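Local coordinates for Thiosulfate:glutathione sulfurtransferase (Saccharomyces cerevisiae, PDB 3D1P), which transfers sulfur from thiosulfate to glutathione, producing S-sulfanylglutathione and sulfite, a linking step in mitochondrial hydrogen sulfide metabolism, at residues S20-Y25 with T119-G124. Sequence-based numbering, arbitrary orientation. Where two conformers were deposited one is given.
Sequences SNIQSY and TSLYPG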
# COMPACT_ATOMS: atom_id res chain seq x y z
N SER A 20 -14.45 -9.12 -11.10
CA SER A 20 -14.96 -7.99 -10.30
C SER A 20 -14.07 -6.78 -10.34
O SER A 20 -12.84 -6.86 -10.43
CB SER A 20 -15.23 -8.39 -8.84
OG SER A 20 -14.05 -8.70 -8.16
N ASN A 21 -14.71 -5.64 -10.23
CA ASN A 21 -14.03 -4.38 -10.18
C ASN A 21 -13.04 -4.43 -9.01
O ASN A 21 -13.38 -4.98 -7.96
CB ASN A 21 -15.08 -3.28 -9.99
CG ASN A 21 -14.61 -1.90 -10.40
OD1 ASN A 21 -14.63 -1.61 -11.56
ND2 ASN A 21 -14.12 -1.11 -9.46
N ILE A 22 -11.85 -3.83 -9.15
CA ILE A 22 -10.91 -3.78 -8.05
C ILE A 22 -11.60 -3.01 -6.92
O ILE A 22 -12.17 -1.92 -7.13
CB ILE A 22 -9.63 -3.06 -8.46
CG1 ILE A 22 -8.90 -3.76 -9.62
CG2 ILE A 22 -8.74 -2.81 -7.24
CD1 ILE A 22 -7.92 -2.83 -10.34
N GLN A 23 -11.51 -3.54 -5.75
CA GLN A 23 -12.06 -2.89 -4.63
C GLN A 23 -11.31 -1.59 -4.40
O GLN A 23 -10.09 -1.58 -4.37
CB GLN A 23 -11.89 -3.78 -3.40
CG GLN A 23 -12.41 -3.17 -2.12
CD GLN A 23 -13.90 -2.90 -2.11
OE1 GLN A 23 -14.37 -1.76 -2.02
NE2 GLN A 23 -14.67 -3.96 -2.24
N SER A 24 -12.04 -0.51 -4.23
CA SER A 24 -11.49 0.79 -3.96
C SER A 24 -12.09 1.36 -2.67
O SER A 24 -13.26 1.10 -2.36
CB SER A 24 -11.79 1.73 -5.11
OG SER A 24 -13.17 1.70 -5.39
N TYR A 25 -11.31 2.17 -1.97
CA TYR A 25 -11.69 2.69 -0.66
C TYR A 25 -11.60 4.22 -0.63
O TYR A 25 -10.61 4.81 -1.11
CB TYR A 25 -10.79 2.11 0.41
CG TYR A 25 -10.91 0.60 0.53
CD1 TYR A 25 -12.13 0.00 0.83
CD2 TYR A 25 -9.82 -0.21 0.39
CE1 TYR A 25 -12.24 -1.38 0.98
CE2 TYR A 25 -9.92 -1.61 0.57
CZ TYR A 25 -11.15 -2.18 0.85
OH TYR A 25 -11.29 -3.52 1.06
N THR A 119 -6.27 -7.86 -3.94
CA THR A 119 -5.65 -6.55 -3.95
C THR A 119 -6.74 -5.49 -4.13
O THR A 119 -7.80 -5.73 -4.71
CB THR A 119 -4.61 -6.37 -5.08
OG1 THR A 119 -5.24 -6.48 -6.36
CG2 THR A 119 -3.49 -7.40 -4.99
N SER A 120 -6.44 -4.31 -3.59
CA SER A 120 -7.36 -3.21 -3.55
C SER A 120 -6.61 -1.91 -3.72
O SER A 120 -5.38 -1.87 -3.64
CB SER A 120 -8.10 -3.18 -2.20
OG SER A 120 -8.72 -4.41 -1.96
N LEU A 121 -7.37 -0.83 -3.93
CA LEU A 121 -6.79 0.51 -4.08
C LEU A 121 -7.36 1.45 -3.03
O LEU A 121 -8.54 1.39 -2.68
CB LEU A 121 -7.16 1.15 -5.41
CG LEU A 121 -6.63 0.47 -6.65
CD1 LEU A 121 -7.26 1.05 -7.91
CD2 LEU A 121 -5.12 0.60 -6.72
N TYR A 122 -6.51 2.36 -2.59
CA TYR A 122 -6.93 3.59 -1.91
C TYR A 122 -6.63 4.70 -2.92
O TYR A 122 -5.55 5.27 -2.93
CB TYR A 122 -6.17 3.80 -0.61
CG TYR A 122 -6.40 5.10 0.10
CD1 TYR A 122 -5.46 5.58 0.99
CD2 TYR A 122 -7.55 5.87 -0.09
CE1 TYR A 122 -5.68 6.72 1.72
CE2 TYR A 122 -7.78 7.04 0.63
CZ TYR A 122 -6.82 7.48 1.54
OH TYR A 122 -6.99 8.60 2.29
N PRO A 123 -7.55 4.96 -3.86
CA PRO A 123 -7.21 5.84 -4.99
C PRO A 123 -6.77 7.23 -4.55
O PRO A 123 -5.90 7.82 -5.16
CB PRO A 123 -8.49 5.84 -5.84
CG PRO A 123 -9.39 5.07 -5.23
CD PRO A 123 -8.91 4.40 -4.02
N GLY A 124 -7.45 7.77 -3.53
CA GLY A 124 -7.13 9.09 -3.08
C GLY A 124 -5.73 9.21 -2.50
O GLY A 124 -5.11 10.28 -2.53
O HOH W 1 -10.58 -6.28 -5.44
O HOH W 2 -9.85 7.26 -2.11
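One edge of the parallel rhodanese sheet forms where the short strand 23-24 joins strand 119-121, with Ser24 opposite Leu121. Two backbone bonds define the pairing: Leu121 N donates to Gln23 O at 2.9 Å, nearly straight at 164°, and Tyr25 N to Leu121 O at 3.0 Å, more bent at 134°. Toward the N-terminal end the strands part, and a water bridges Gln23 N and Thr119 O; a second water links Tyr25 O to Gly124 N. The Ile22 and Leu121 side chains cross at an angle, with Ile22 CG2 3.9 Å from Leu121 CG. The Tyr25 ring, its CG beside the backbone N (chi1 -63°), meets Ser120 obliquely, Tyr25 CE2 standing 3.7 Å from Ser120 CB, while Tyr25 OH and Ser120 OG both hydrogen-bond Glu93 OE2 on strand 93-97, the other neighbour of 119-121. Replacing Tyr25 with an alanine would probably uncover Ser120 CB and leave Glu93 OE2 with one hydroxyl partner fewer. The Tyr25 carbonyl oxygen sits at the edge of the Tyr122 ring, 3.4 Å from Tyr122 CD2, and also meets Pro123 CD. With two direct hydrogen bonds in this pairing, the attachment is likely to draw as well on the water bridges and on Tyr25's polar end.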